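Local atomic coordinates of TetR-family transcriptional regulator (Streptomyces coelicolor A3, PDB entry 2QIB), a protein that probably binds cis-regulatory DNA through a helix-turn-helix motif and so regulates transcription, as members of the TetR family generally do. Residues D32-I36 / D37-S41; A43-S46 / R47-Y51; G201-V204 / R205-A209; G218-V221 / D222-A226. All coordinates share one frame; numbering follows the deposited sequence.

Contact 1 of 4, residues D32-I36 / D37-S41; sequences DEVSI and DEIAS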
ATOM      1  N   ASP A  32     -17.592  14.560  -0.441  1.00 22.20           N
ATOM      2  CA  ASP A  32     -18.137  15.686  -1.233  1.00 23.51           C
ATOM      3  C   ASP A  32     -19.647  15.577  -1.506  1.00 21.98           C
ATOM      4  O   ASP A  32     -20.301  16.601  -1.844  1.00 22.47           O
ATOM      5  CB  ASP A  32     -17.407  15.813  -2.585  1.00 24.53           C
ATOM      6  CG  ASP A  32     -17.518  14.562  -3.426  1.00 27.68           C
ATOM      7  OD1 ASP A  32     -17.241  13.458  -2.907  1.00 32.93           O
ATOM      8  OD2 ASP A  32     -17.882  14.656  -4.617  1.00 30.23           O
ATOM      9  N   GLU A  33     -20.203  14.368  -1.387  1.00 20.34           N
ATOM     10  CA  GLU A  33     -21.632  14.130  -1.602  1.00 19.46           C
ATOM     11  C   GLU A  33     -22.415  13.972  -0.295  1.00 18.20           C
ATOM     12  O   GLU A  33     -23.502  13.429  -0.315  1.00 18.41           O
ATOM     13  CB  GLU A  33     -21.871  12.885  -2.470  1.00 19.28           C
ATOM     14  CG  GLU A  33     -21.152  12.924  -3.808  1.00 20.60           C
ATOM     15  CD  GLU A  33     -21.565  11.773  -4.712  1.00 21.69           C
ATOM     16  OE1 GLU A  33     -21.860  10.675  -4.199  1.00 23.30           O
ATOM     17  OE2 GLU A  33     -21.575  11.965  -5.953  1.00 27.76           O
ATOM     18  N   VAL A  34     -21.833  14.400   0.829  1.00 17.58           N
ATOM     19  CA  VAL A  34     -22.522  14.361   2.116  1.00 17.02           C
ATOM     20  C   VAL A  34     -22.522  15.773   2.665  1.00 17.80           C
ATOM     21  O   VAL A  34     -21.471  16.379   2.812  1.00 19.49           O
ATOM     22  CB  VAL A  34     -21.827  13.386   3.121  1.00 16.21           C
ATOM     23  CG1 VAL A  34     -22.540  13.412   4.479  1.00 16.13           C
ATOM     24  CG2 VAL A  34     -21.849  11.946   2.548  1.00 15.56           C
ATOM     25  N   SER A  35     -23.705  16.300   2.962  1.00 17.69           N
ATOM     26  CA  SER A  35     -23.827  17.683   3.461  1.00 17.00           C
ATOM     27  C   SER A  35     -24.295  17.726   4.913  1.00 16.37           C
ATOM     28  O   SER A  35     -24.893  16.784   5.425  1.00 15.24           O
ATOM     29  CB  SER A  35     -24.835  18.483   2.627  1.00 18.13           C
ATOM     30  OG  SER A  35     -26.159  17.999   2.829  1.00 18.07           O
ATOM     31  N   ILE A  36     -24.069  18.865   5.559  1.00 16.86           N
ATOM     32  CA  ILE A  36     -24.630  19.087   6.898  1.00 17.66           C
ATOM     33  C   ILE A  36     -26.145  18.977   6.874  1.00 17.21           C
ATOM     34  O   ILE A  36     -26.741  18.354   7.766  1.00 16.64           O
ATOM     35  CB  ILE A  36     -24.197  20.446   7.477  1.00 18.42           C
ATOM     36  CG1 ILE A  36     -22.676  20.504   7.658  1.00 20.45           C
ATOM     37  CG2 ILE A  36     -25.008  20.791   8.767  1.00 18.51           C
ATOM     38  CD1 ILE A  36     -22.092  19.424   8.569  1.00 23.05           C
ATOM     39  N   ASP A  37     -26.777  19.562   5.852  1.00 17.01           N
ATOM     40  CA  ASP A  37     -28.232  19.462   5.714  1.00 17.99           C
ATOM     41  C   ASP A  37     -28.707  17.989   5.678  1.00 17.29           C
ATOM     42  O   ASP A  37     -29.731  17.636   6.261  1.00 16.28           O
ATOM     43  CB  ASP A  37     -28.703  20.207   4.471  1.00 19.42           C
ATOM     44  CG  ASP A  37     -28.716  21.729   4.665  1.00 24.06           C
ATOM     45  OD1 ASP A  37     -28.554  22.206   5.818  1.00 26.96           O
ATOM     46  OD2 ASP A  37     -28.916  22.455   3.664  1.00 26.78           O
ATOM     47  N   GLU A  38     -27.955  17.125   5.000  1.00 16.53           N
ATOM     48  CA  GLU A  38     -28.350  15.712   4.917  1.00 16.06           C
ATOM     49  C   GLU A  38     -28.199  15.020   6.273  1.00 16.24           C
ATOM     50  O   GLU A  38     -29.009  14.166   6.659  1.00 16.51           O
ATOM     51  CB  GLU A  38     -27.543  15.003   3.835  1.00 16.27           C
ATOM     52  CG  GLU A  38     -28.007  15.415   2.439  1.00 17.95           C
ATOM     53  CD  GLU A  38     -27.068  14.944   1.338  1.00 20.73           C
ATOM     54  OE1 GLU A  38     -25.916  14.640   1.640  1.00 19.77           O
ATOM     55  OE2 GLU A  38     -27.503  14.911   0.167  1.00 21.81           O
ATOM     56  N   ILE A  39     -27.125  15.375   6.970  1.00 15.27           N
ATOM     57  CA  ILE A  39     -26.871  14.847   8.306  1.00 16.15           C
ATOM     58  C   ILE A  39     -27.991  15.296   9.272  1.00 15.55           C
ATOM     59  O   ILE A  39     -28.569  14.462   9.978  1.00 16.04           O
ATOM     60  CB  ILE A  39     -25.451  15.250   8.784  1.00 15.81           C
ATOM     61  CG1 ILE A  39     -24.393  14.503   7.934  1.00 16.24           C
ATOM     62  CG2 ILE A  39     -25.284  14.954  10.296  1.00 16.84           C
ATOM     63  CD1 ILE A  39     -22.920  15.053   8.120  1.00 18.02           C
ATOM     64  N   ALA A  40     -28.303  16.590   9.256  1.00 15.79           N
ATOM     65  CA  ALA A  40     -29.390  17.148  10.084  1.00 16.36           C
ATOM     66  C   ALA A  40     -30.685  16.421   9.770  1.00 17.48           C
ATOM     67  O   ALA A  40     -31.380  15.950  10.675  1.00 17.21           O
ATOM     68  CB  ALA A  40     -29.548  18.658   9.839  1.00 16.66           C
ATOM     69  N   SER A  41     -31.008  16.296   8.476  1.00 18.84           N
ATOM     70  CA  SER A  41     -32.242  15.600   8.089  1.00 20.88           C
ATOM     71  C   SER A  41     -32.308  14.144   8.596  1.00 21.09           C
ATOM     72  O   SER A  41     -33.299  13.754   9.205  1.00 21.49           O
ATOM     73  CB  SER A  41     -32.457  15.686   6.571  1.00 21.53           C
ATOM     74  OG  SER A  41     -33.591  14.944   6.171  1.00 24.53           O
TER
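S35 and E38 hold each other in a reciprocal grip at the start of helix 36-43, the tight part of the contact. The hydroxyl OG of S35 accepts from E38 N at 3.0 Å, and in return E38 OE1 takes the N-H of S35 at 3.1 Å, with the donor lying 42° out of the carboxylate plane. S35 can cap because its OG sits between its own backbone N and carbonyl carbon (chi1 68°), turned toward the first turn. E38 carries CG beside its backbone N and then runs extended, which lays CG at 3.2 Å from S35 OG and takes the carboxylate back to the chain entering the helix. There OE1 is also salt-bridged to R29, just after helix 11-28. A lysine in place of E38 would probably leave S35 N without its acceptor and R29 without its carboxylate mate, a like charge facing it instead. Regular helix bonding starts at once, I39 N reaching S35 O and A40 N meeting I36 O at 2.8 Å, the latter nearly straight (173°). On the buried, apolar side V34 CG1 crosses the end of I39 at about a right angle, 4.0 Å from CD1, while I36 CD1 stands looser at 4.5 Å from that same I39 CD1. L18 and L25 of helix 11-28 and L60 of helix 57-75 also pack on I39. On the solvent side, by contrast, D37 is exposed, its OD1 held by a salt bridge to R47. Such reciprocal bonding is a capping box, here opening the first helix of the predicted helix-turn-helix motif.

Contact 2 of 4, residues A43-S46 / R47-Y51; sequences AGIS and RPLVY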
ATOM      1  N   ALA A  43     -30.686  12.886  11.070  1.00 21.92           N
ATOM      2  CA  ALA A  43     -30.736  12.933  12.534  1.00 22.10           C
ATOM      3  C   ALA A  43     -32.061  13.457  13.094  1.00 22.00           C
ATOM      4  O   ALA A  43     -32.314  13.357  14.305  1.00 22.98           O
ATOM      5  CB  ALA A  43     -29.562  13.763  13.073  1.00 21.90           C
ATOM      6  N   GLY A  44     -32.897  14.059  12.248  1.00 20.88           N
ATOM      7  CA  GLY A  44     -34.178  14.602  12.703  1.00 21.75           C
ATOM      8  C   GLY A  44     -34.020  15.936  13.403  1.00 22.43           C
ATOM      9  O   GLY A  44     -34.850  16.306  14.237  1.00 23.30           O
ATOM     10  N   ILE A  45     -32.967  16.684  13.067  1.00 22.17           N
ATOM     11  CA  ILE A  45     -32.743  18.001  13.702  1.00 22.42           C
ATOM     12  C   ILE A  45     -32.512  19.109  12.677  1.00 22.19           C
ATOM     13  O   ILE A  45     -32.400  18.839  11.486  1.00 22.29           O
ATOM     14  CB  ILE A  45     -31.574  17.970  14.734  1.00 22.23           C
ATOM     15  CG1 ILE A  45     -30.224  17.744  14.036  1.00 22.16           C
ATOM     16  CG2 ILE A  45     -31.864  16.981  15.832  1.00 23.02           C
ATOM     17  CD1 ILE A  45     -29.015  17.664  14.976  1.00 23.24           C
ATOM     18  N   SER A  46     -32.427  20.353  13.142  1.00 21.52           N
ATOM     19  CA  SER A  46     -32.197  21.486  12.257  1.00 21.13           C
ATOM     20  C   SER A  46     -30.707  21.622  11.925  1.00 20.63           C
ATOM     21  O   SER A  46     -29.831  21.109  12.642  1.00 19.04           O
ATOM     22  CB  SER A  46     -32.699  22.770  12.916  1.00 20.61           C
ATOM     23  OG  SER A  46     -31.816  23.113  13.959  1.00 22.81           O
ATOM     24  N   ARG A  47     -30.429  22.312  10.822  1.00 20.37           N
ATOM     25  CA  ARG A  47     -29.072  22.620  10.403  1.00 21.18           C
ATOM     26  C   ARG A  47     -28.255  23.336  11.518  1.00 19.38           C
ATOM     27  O   ARG A  47     -27.147  22.890  11.852  1.00 18.95           O
ATOM     28  CB  ARG A  47     -29.111  23.394   9.060  1.00 20.62           C
ATOM     29  CG  ARG A  47     -27.812  24.004   8.594  1.00 24.24           C
ATOM     30  CD  ARG A  47     -28.030  24.937   7.349  1.00 25.53           C
ATOM     31  NE  ARG A  47     -26.781  25.616   7.001  1.00 31.19           N
ATOM     32  CZ  ARG A  47     -25.790  25.042   6.323  1.00 34.46           C
ATOM     33  NH1 ARG A  47     -25.927  23.790   5.891  1.00 34.81           N
ATOM     34  NH2 ARG A  47     -24.670  25.708   6.069  1.00 33.27           N
ATOM     35  N   PRO A  48     -28.784  24.439  12.106  1.00 19.33           N
ATOM     36  CA  PRO A  48     -28.035  25.080  13.202  1.00 19.31           C
ATOM     37  C   PRO A  48     -27.769  24.130  14.382  1.00 19.37           C
ATOM     38  O   PRO A  48     -26.684  24.184  14.999  1.00 18.65           O
ATOM     39  CB  PRO A  48     -28.950  26.248  13.633  1.00 20.12           C
ATOM     40  CG  PRO A  48     -29.777  26.515  12.441  1.00 20.03           C
ATOM     41  CD  PRO A  48     -30.021  25.174  11.795  1.00 19.12           C
ATOM     42  N   LEU A  49     -28.719  23.243  14.682  1.00 18.74           N
ATOM     43  CA  LEU A  49     -28.488  22.327  15.808  1.00 20.31           C
ATOM     44  C   LEU A  49     -27.280  21.378  15.579  1.00 19.78           C
ATOM     45  O   LEU A  49     -26.574  21.025  16.537  1.00 19.54           O
ATOM     46  CB  LEU A  49     -29.780  21.597  16.239  1.00 20.44           C
ATOM     47  CG  LEU A  49     -29.694  20.801  17.557  1.00 23.42           C
ATOM     48  CD1 LEU A  49     -29.188  21.679  18.719  1.00 26.69           C
ATOM     49  CD2 LEU A  49     -31.063  20.211  17.896  1.00 23.44           C
ATOM     50  N   VAL A  50     -27.006  20.993  14.323  1.00 18.60           N
ATOM     51  CA  VAL A  50     -25.797  20.215  14.024  1.00 18.12           C
ATOM     52  C   VAL A  50     -24.550  21.014  14.416  1.00 17.93           C
ATOM     53  O   VAL A  50     -23.643  20.492  15.043  1.00 17.31           O
ATOM     54  CB  VAL A  50     -25.699  19.800  12.529  1.00 17.92           C
ATOM     55  CG1 VAL A  50     -24.356  19.122  12.242  1.00 19.02           C
ATOM     56  CG2 VAL A  50     -26.877  18.893  12.158  1.00 18.33           C
ATOM     57  N   TYR A  51     -24.538  22.311  14.081  1.00 17.81           N
ATOM     58  CA  TYR A  51     -23.389  23.151  14.418  1.00 17.92           C
ATOM     59  C   TYR A  51     -23.266  23.432  15.933  1.00 19.02           C
ATOM     60  O   TYR A  51     -22.225  23.913  16.392  1.00 21.17           O
ATOM     61  CB  TYR A  51     -23.465  24.473  13.644  1.00 18.92           C
ATOM     62  CG  TYR A  51     -23.174  24.343  12.167  1.00 15.76           C
ATOM     63  CD1 TYR A  51     -21.853  24.270  11.700  1.00 17.89           C
ATOM     64  CD2 TYR A  51     -24.215  24.299  11.244  1.00 18.83           C
ATOM     65  CE1 TYR A  51     -21.600  24.171  10.352  1.00 20.65           C
ATOM     66  CE2 TYR A  51     -23.968  24.221   9.884  1.00 18.70           C
ATOM     67  CZ  TYR A  51     -22.659  24.153   9.452  1.00 19.96           C
ATOM     68  OH  TYR A  51     -22.404  24.044   8.113  1.00 23.27           O
TER
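Two positive first torsions prepare this turn: S46 has OG between its backbone N and carbonyl carbon (chi1 72°), and I45 holds CG1 in the equivalent position (chi1 67°) with CD1 extended beyond it. The first brings the S46 hydroxyl over the opening turn of helix 47-53, where OG accepts from L49 N at 3.2 Å as an N-cap. The same oxygen lies 3.4 Å from L49 CB and 3.5 Å from P48 CD, so carbon flanks the capping bond. Helical bonding proper begins with V50 N to S46 O, 3.3 Å long, the donor tilted 17° from the carbonyl plane. The second torsion splits the work of I45 between two partners. Its CD1 meets V50 CG2 at 3.7 Å, whereas its branch point CB lies 3.9 Å from L49 CD2, a methyl that CG2 touches as well; the isoleucine crosses both side chains at about a right angle. At the start of the helix R47 stretches out from CG to NE and sets one guanidinium face over Y51, whose CE2 is 4.0 Å above the plane and over its centre; R47 NH1 keeps its D37 partner. G44, the first residue past helix 36-43, closes it with a Schellman motif, its positive phi suited to glycine. These are the turn and second-helix start of the predicted helix-turn-helix motif, the helix that in this family probably contacts DNA. The turn joins helix 36-43 to helix 47-53: I45 also packs on R14 and L18 of helix 11-28, and V50 faces I36 and A40 of helix 36-43.

Contact 3 of 4, residues G201-V204 / R205-A209; sequences GALV and RRVLA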
ATOM      1  N   GLY A 201      14.779 -16.583   9.083  1.00 26.46           N
ATOM      2  CA  GLY A 201      14.564 -18.009   8.799  1.00 25.76           C
ATOM      3  C   GLY A 201      14.032 -18.772  10.008  1.00 25.07           C
ATOM      4  O   GLY A 201      13.119 -19.577   9.899  1.00 25.15           O
ATOM      5  N   ALA A 202      14.596 -18.491  11.174  1.00 24.78           N
ATOM      6  CA  ALA A 202      14.197 -19.194  12.377  1.00 24.35           C
ATOM      7  C   ALA A 202      12.760 -18.856  12.761  1.00 23.63           C
ATOM      8  O   ALA A 202      12.005 -19.744  13.175  1.00 23.48           O
ATOM      9  CB  ALA A 202      15.163 -18.891  13.523  1.00 25.04           C
ATOM     10  N   LEU A 203      12.370 -17.588  12.604  1.00 23.09           N
ATOM     11  CA  LEU A 203      11.021 -17.190  12.963  1.00 22.67           C
ATOM     12  C   LEU A 203      10.027 -17.892  12.036  1.00 21.61           C
ATOM     13  O   LEU A 203       9.027 -18.430  12.488  1.00 21.18           O
ATOM     14  CB  LEU A 203      10.830 -15.666  12.881  1.00 22.62           C
ATOM     15  CG  LEU A 203       9.399 -15.163  13.029  1.00 23.66           C
ATOM     16  CD1 LEU A 203       8.780 -15.564  14.366  1.00 25.45           C
ATOM     17  CD2 LEU A 203       9.409 -13.638  12.880  1.00 24.07           C
ATOM     18  N   VAL A 204      10.298 -17.865  10.732  1.00 22.03           N
ATOM     19  CA  VAL A 204       9.387 -18.442   9.752  1.00 23.21           C
ATOM     20  C   VAL A 204       9.237 -19.959   9.936  1.00 23.42           C
ATOM     21  O   VAL A 204       8.130 -20.516   9.855  1.00 23.65           O
ATOM     22  CB  VAL A 204       9.840 -18.076   8.304  1.00 23.94           C
ATOM     23  CG1 VAL A 204       8.867 -18.598   7.285  1.00 26.55           C
ATOM     24  CG2 VAL A 204       9.933 -16.578   8.182  1.00 22.89           C
ATOM     25  N   ARG A 205      10.344 -20.638  10.220  1.00 24.00           N
ATOM     26  CA  ARG A 205      10.249 -22.061  10.524  1.00 25.07           C
ATOM     27  C   ARG A 205       9.330 -22.331  11.711  1.00 24.99           C
ATOM     28  O   ARG A 205       8.513 -23.247  11.654  1.00 24.88           O
ATOM     29  CB  ARG A 205      11.634 -22.678  10.760  1.00 24.56           C
ATOM     30  CG  ARG A 205      12.429 -22.831   9.480  1.00 25.17           C
ATOM     31  CD  ARG A 205      13.680 -23.716   9.666  1.00 27.98           C
ATOM     32  NE  ARG A 205      14.625 -23.156  10.645  1.00 33.72           N
ATOM     33  CZ  ARG A 205      15.570 -22.249  10.378  1.00 35.77           C
ATOM     34  NH1 ARG A 205      15.728 -21.767   9.146  1.00 38.00           N
ATOM     35  NH2 ARG A 205      16.367 -21.816  11.349  1.00 34.85           N
ATOM     36  N   ARG A 206       9.461 -21.525  12.766  1.00 25.11           N
ATOM     37  CA  ARG A 206       8.647 -21.663  13.971  1.00 26.66           C
ATOM     38  C   ARG A 206       7.167 -21.404  13.670  1.00 26.59           C
ATOM     39  O   ARG A 206       6.301 -22.176  14.074  1.00 26.27           O
ATOM     40  CB  ARG A 206       9.159 -20.708  15.038  1.00 28.11           C
ATOM     41  CG  ARG A 206       8.426 -20.764  16.346  1.00 31.97           C
ATOM     42  CD  ARG A 206       9.127 -19.895  17.389  1.00 37.94           C
ATOM     43  NE  ARG A 206       9.056 -18.450  17.118  1.00 41.42           N
ATOM     44  CZ  ARG A 206       7.939 -17.713  17.186  1.00 43.64           C
ATOM     45  NH1 ARG A 206       6.759 -18.258  17.462  1.00 44.92           N
ATOM     46  NH2 ARG A 206       7.996 -16.417  16.951  1.00 44.90           N
ATOM     47  N   VAL A 207       6.881 -20.314  12.948  1.00 25.13           N
ATOM     48  CA  VAL A 207       5.517 -20.022  12.563  1.00 25.97           C
ATOM     49  C   VAL A 207       4.884 -21.163  11.762  1.00 25.86           C
ATOM     50  O   VAL A 207       3.780 -21.621  12.072  1.00 26.58           O
ATOM     51  CB  VAL A 207       5.428 -18.670  11.806  1.00 24.92           C
ATOM     52  CG1 VAL A 207       4.053 -18.507  11.186  1.00 26.00           C
ATOM     53  CG2 VAL A 207       5.725 -17.540  12.777  1.00 25.82           C
ATOM     54  N   LEU A 208       5.581 -21.641  10.741  1.00 27.40           N
ATOM     55  CA  LEU A 208       5.086 -22.779   9.957  1.00 27.93           C
ATOM     56  C   LEU A 208       5.018 -24.139  10.694  1.00 28.34           C
ATOM     57  O   LEU A 208       4.225 -24.990  10.334  1.00 28.03           O
ATOM     58  CB  LEU A 208       5.855 -22.887   8.646  1.00 29.03           C
ATOM     59  CG  LEU A 208       5.702 -21.622   7.803  1.00 29.29           C
ATOM     60  CD1 LEU A 208       6.702 -21.620   6.653  1.00 31.35           C
ATOM     61  CD2 LEU A 208       4.254 -21.454   7.283  1.00 31.97           C
ATOM     62  N   ALA A 209       5.817 -24.324  11.747  1.00 28.82           N
ATOM     63  CA  ALA A 209       5.740 -25.548  12.561  1.00 29.15           C
ATOM     64  C   ALA A 209       4.430 -25.591  13.367  1.00 29.13           C
ATOM     65  O   ALA A 209       4.002 -26.655  13.832  1.00 30.09           O
ATOM     66  CB  ALA A 209       6.948 -25.650  13.501  1.00 29.83           C
TER
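V204 and L208, one helical turn apart on helix 198-209, lie side by side and point the same way, with V204 CG1 3.8 Å from L208 CD1. A second apolar pair, L203 CD1 and V207 CG2, meets at 4.0 Å. V204 belongs to the buried side of the helix, packing also on M190 and A194 of helix 175-194. The backbone bonds form an unbroken i to i+4 ladder: R205 N to G201 O, R206 N to A202 O, V207 N to L203 O at 2.9 Å, and L208 N to V204 O, also 2.9 Å and almost straight (174°).

The polar side chains are arginines, and they behave differently. R205 bends at chi3 (-61°), which folds its guanidinium back along the helix so that one face lies over G201 O and A202 CA, each about 3.5 Å from the plane and toward its rim. This is face contact without a hydrogen bond to the carbonyl. Its NH2 also comes within 3.8 Å of A202 CB. R206, likewise bent at chi3, sends NH2 to the carbonyl oxygen of L140.

The chemistry is therefore divided: V204 packs the helix on helix 175-194 of its own subunit, R205 lies flat over backbone at the subunit boundary, against L227 of the second subunit, and R206 ties the helix to the end of helix 119-140.

Contact 4 of 4, residues G218-V221 / D222-A226; sequences GDLV and DRLLA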
ATOM      1  N   GLY A 218       0.027 -26.124   3.802  1.00 23.53           N
ATOM      2  CA  GLY A 218       0.315 -27.445   3.220  1.00 23.54           C
ATOM      3  C   GLY A 218      -0.288 -27.540   1.832  1.00 23.34           C
ATOM      4  O   GLY A 218       0.377 -27.946   0.852  1.00 23.92           O
ATOM      5  N   ASP A 219      -1.552 -27.162   1.750  1.00 23.04           N
ATOM      6  CA  ASP A 219      -2.276 -27.201   0.490  1.00 23.48           C
ATOM      7  C   ASP A 219      -1.706 -26.203  -0.529  1.00 22.12           C
ATOM      8  O   ASP A 219      -1.569 -26.539  -1.706  1.00 20.92           O
ATOM      9  CB  ASP A 219      -3.769 -26.985   0.729  1.00 25.03           C
ATOM     10  CG  ASP A 219      -4.575 -27.049  -0.557  1.00 26.92           C
ATOM     11  OD1 ASP A 219      -4.484 -28.062  -1.288  1.00 32.43           O
ATOM     12  OD2 ASP A 219      -5.293 -26.078  -0.829  1.00 31.67           O
ATOM     13  N   LEU A 220      -1.326 -25.000  -0.086  1.00 20.38           N
ATOM     14  CA  LEU A 220      -0.618 -24.080  -0.978  1.00 19.91           C
ATOM     15  C   LEU A 220       0.655 -24.675  -1.586  1.00 19.59           C
ATOM     16  O   LEU A 220       0.888 -24.581  -2.780  1.00 18.98           O
ATOM     17  CB  LEU A 220      -0.279 -22.751  -0.257  1.00 19.35           C
ATOM     18  CG  LEU A 220       0.604 -21.754  -1.034  1.00 19.67           C
ATOM     19  CD1 LEU A 220      -0.177 -21.120  -2.212  1.00 22.76           C
ATOM     20  CD2 LEU A 220       1.095 -20.672  -0.091  1.00 19.66           C
ATOM     21  N   VAL A 221       1.501 -25.272  -0.753  1.00 18.77           N
ATOM     22  CA  VAL A 221       2.745 -25.852  -1.248  1.00 19.94           C
ATOM     23  C   VAL A 221       2.417 -26.988  -2.238  1.00 19.43           C
ATOM     24  O   VAL A 221       3.025 -27.039  -3.302  1.00 19.17           O
ATOM     25  CB  VAL A 221       3.611 -26.365  -0.073  1.00 21.31           C
ATOM     26  CG1 VAL A 221       4.845 -27.160  -0.567  1.00 22.15           C
ATOM     27  CG2 VAL A 221       3.990 -25.169   0.828  1.00 21.85           C
ATOM     28  N   ASP A 222       1.419 -27.811  -1.904  1.00 20.21           N
ATOM     29  CA  ASP A 222       0.982 -28.934  -2.777  1.00 19.71           C
ATOM     30  C   ASP A 222       0.585 -28.357  -4.143  1.00 19.96           C
ATOM     31  O   ASP A 222       1.016 -28.863  -5.190  1.00 19.90           O
ATOM     32  CB  ASP A 222      -0.219 -29.680  -2.188  1.00 20.43           C
ATOM     33  CG  ASP A 222       0.119 -30.485  -0.929  1.00 20.56           C
ATOM     34  OD1 ASP A 222       1.306 -30.570  -0.573  1.00 21.71           O
ATOM     35  OD2 ASP A 222      -0.832 -31.017  -0.310  1.00 26.64           O
ATOM     36  N   ARG A 223      -0.244 -27.306  -4.111  1.00 19.49           N
ATOM     37  CA  ARG A 223      -0.692 -26.643  -5.353  1.00 20.20           C
ATOM     38  C   ARG A 223       0.417 -26.012  -6.191  1.00 19.30           C
ATOM     39  O   ARG A 223       0.393 -26.052  -7.436  1.00 19.73           O
ATOM     40  CB  ARG A 223      -1.776 -25.631  -5.036  1.00 19.15           C
ATOM     41  CG  ARG A 223      -3.081 -26.297  -4.667  1.00 21.56           C
ATOM     42  CD  ARG A 223      -3.969 -25.280  -4.032  1.00 25.86           C
ATOM     43  NE  ARG A 223      -5.256 -25.864  -3.686  1.00 31.03           N
ATOM     44  CZ  ARG A 223      -6.340 -25.788  -4.450  1.00 35.60           C
ATOM     45  NH1 ARG A 223      -6.294 -25.172  -5.632  1.00 33.79           N
ATOM     46  NH2 ARG A 223      -7.472 -26.345  -4.026  1.00 37.77           N
ATOM     47  N   LEU A 224       1.414 -25.435  -5.522  1.00 19.27           N
ATOM     48  CA  LEU A 224       2.524 -24.863  -6.245  1.00 19.96           C
ATOM     49  C   LEU A 224       3.429 -25.931  -6.854  1.00 20.33           C
ATOM     50  O   LEU A 224       3.966 -25.762  -7.955  1.00 19.76           O
ATOM     51  CB  LEU A 224       3.317 -23.908  -5.342  1.00 19.41           C
ATOM     52  CG  LEU A 224       2.562 -22.620  -4.955  1.00 22.39           C
ATOM     53  CD1 LEU A 224       3.443 -21.810  -4.025  1.00 25.59           C
ATOM     54  CD2 LEU A 224       2.197 -21.804  -6.206  1.00 21.58           C
ATOM     55  N   LEU A 225       3.580 -27.045  -6.142  1.00 20.53           N
ATOM     56  CA  LEU A 225       4.328 -28.165  -6.685  1.00 21.06           C
ATOM     57  C   LEU A 225       3.615 -28.689  -7.928  1.00 19.94           C
ATOM     58  O   LEU A 225       4.260 -28.941  -8.955  1.00 21.31           O
ATOM     59  CB  LEU A 225       4.524 -29.257  -5.620  1.00 20.81           C
ATOM     60  CG  LEU A 225       5.575 -28.885  -4.559  1.00 21.88           C
ATOM     61  CD1 LEU A 225       5.502 -29.903  -3.374  1.00 21.94           C
ATOM     62  CD2 LEU A 225       6.992 -28.798  -5.172  1.00 22.94           C
ATOM     63  N   ALA A 226       2.291 -28.784  -7.846  1.00 21.68           N
ATOM     64  CA  ALA A 226       1.447 -29.265  -8.966  1.00 23.06           C
ATOM     65  C   ALA A 226       1.540 -28.331 -10.175  1.00 23.71           C
ATOM     66  O   ALA A 226       1.744 -28.766 -11.310  1.00 24.47           O
ATOM     67  CB  ALA A 226       0.002 -29.451  -8.522  1.00 23.11           C
TER
HETATM   68  O   HOH W   1      -3.259 -30.711  -1.073  1.00 33.78           O
HETATM   69  O   HOH W   2      -8.061 -26.163  -0.916  1.00 49.21           O
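D219 and R223 form a salt bridge one turn apart on helix 216-228, through NE of the arginine. NE gives its proton to OD2 at 2.9 Å, on the syn side but 32° out of the carboxylate plane, and more weakly to OD1 at 3.3 Å; the two flat groups stand nearly perpendicular, 87° apart. With the R223 chain extended from CG to NE, that nitrogen reaches the acid. Both acid oxygens have further donors: one water gives to OD1 at 2.9 Å and to D222 OD2 at 2.6 Å, linking two carboxylates that probably repel, and another gives to OD2 while weakly accepting from R223 NH2. R223 NH1 is taken by the A195 carbonyl of the second subunit. An alanine here would probably leave D219 without its countercharge and that carbonyl without its donor. Along the backbone, D222, R223, L224 and L225 each donate four residues back, to G218, D219, L220 and V221. On the apolar flank V221 CG1 and L225 CD1 lie 4.0 Å apart, and L220 CD1 is 4.1 Å from L224 CD1. The helix lies against the second subunit, whose Y196 packs on D219, L220 and R223 and whose V221 meets L225.

How the contacts relate
Following the chain, all four contacts are local and in series, so none nests in or crosses another. Contact 1 closes the entry to helix 36-43, and contact 2 the turn into helix 47-53. Their centres lie 10 Å apart and they touch, with A40 CB against V50 CG2 at 3.5 Å, together binding both helices of the predicted DNA-binding motif into one unit. Far along the chain, on the opposite side of the chain's centre and more than 50 Å away between centres, contact 3 lies within helix 198-209 and contact 4 within helix 216-228. These successive helices have contact centres about 18 Å apart without touching there, yet both reach the second subunit.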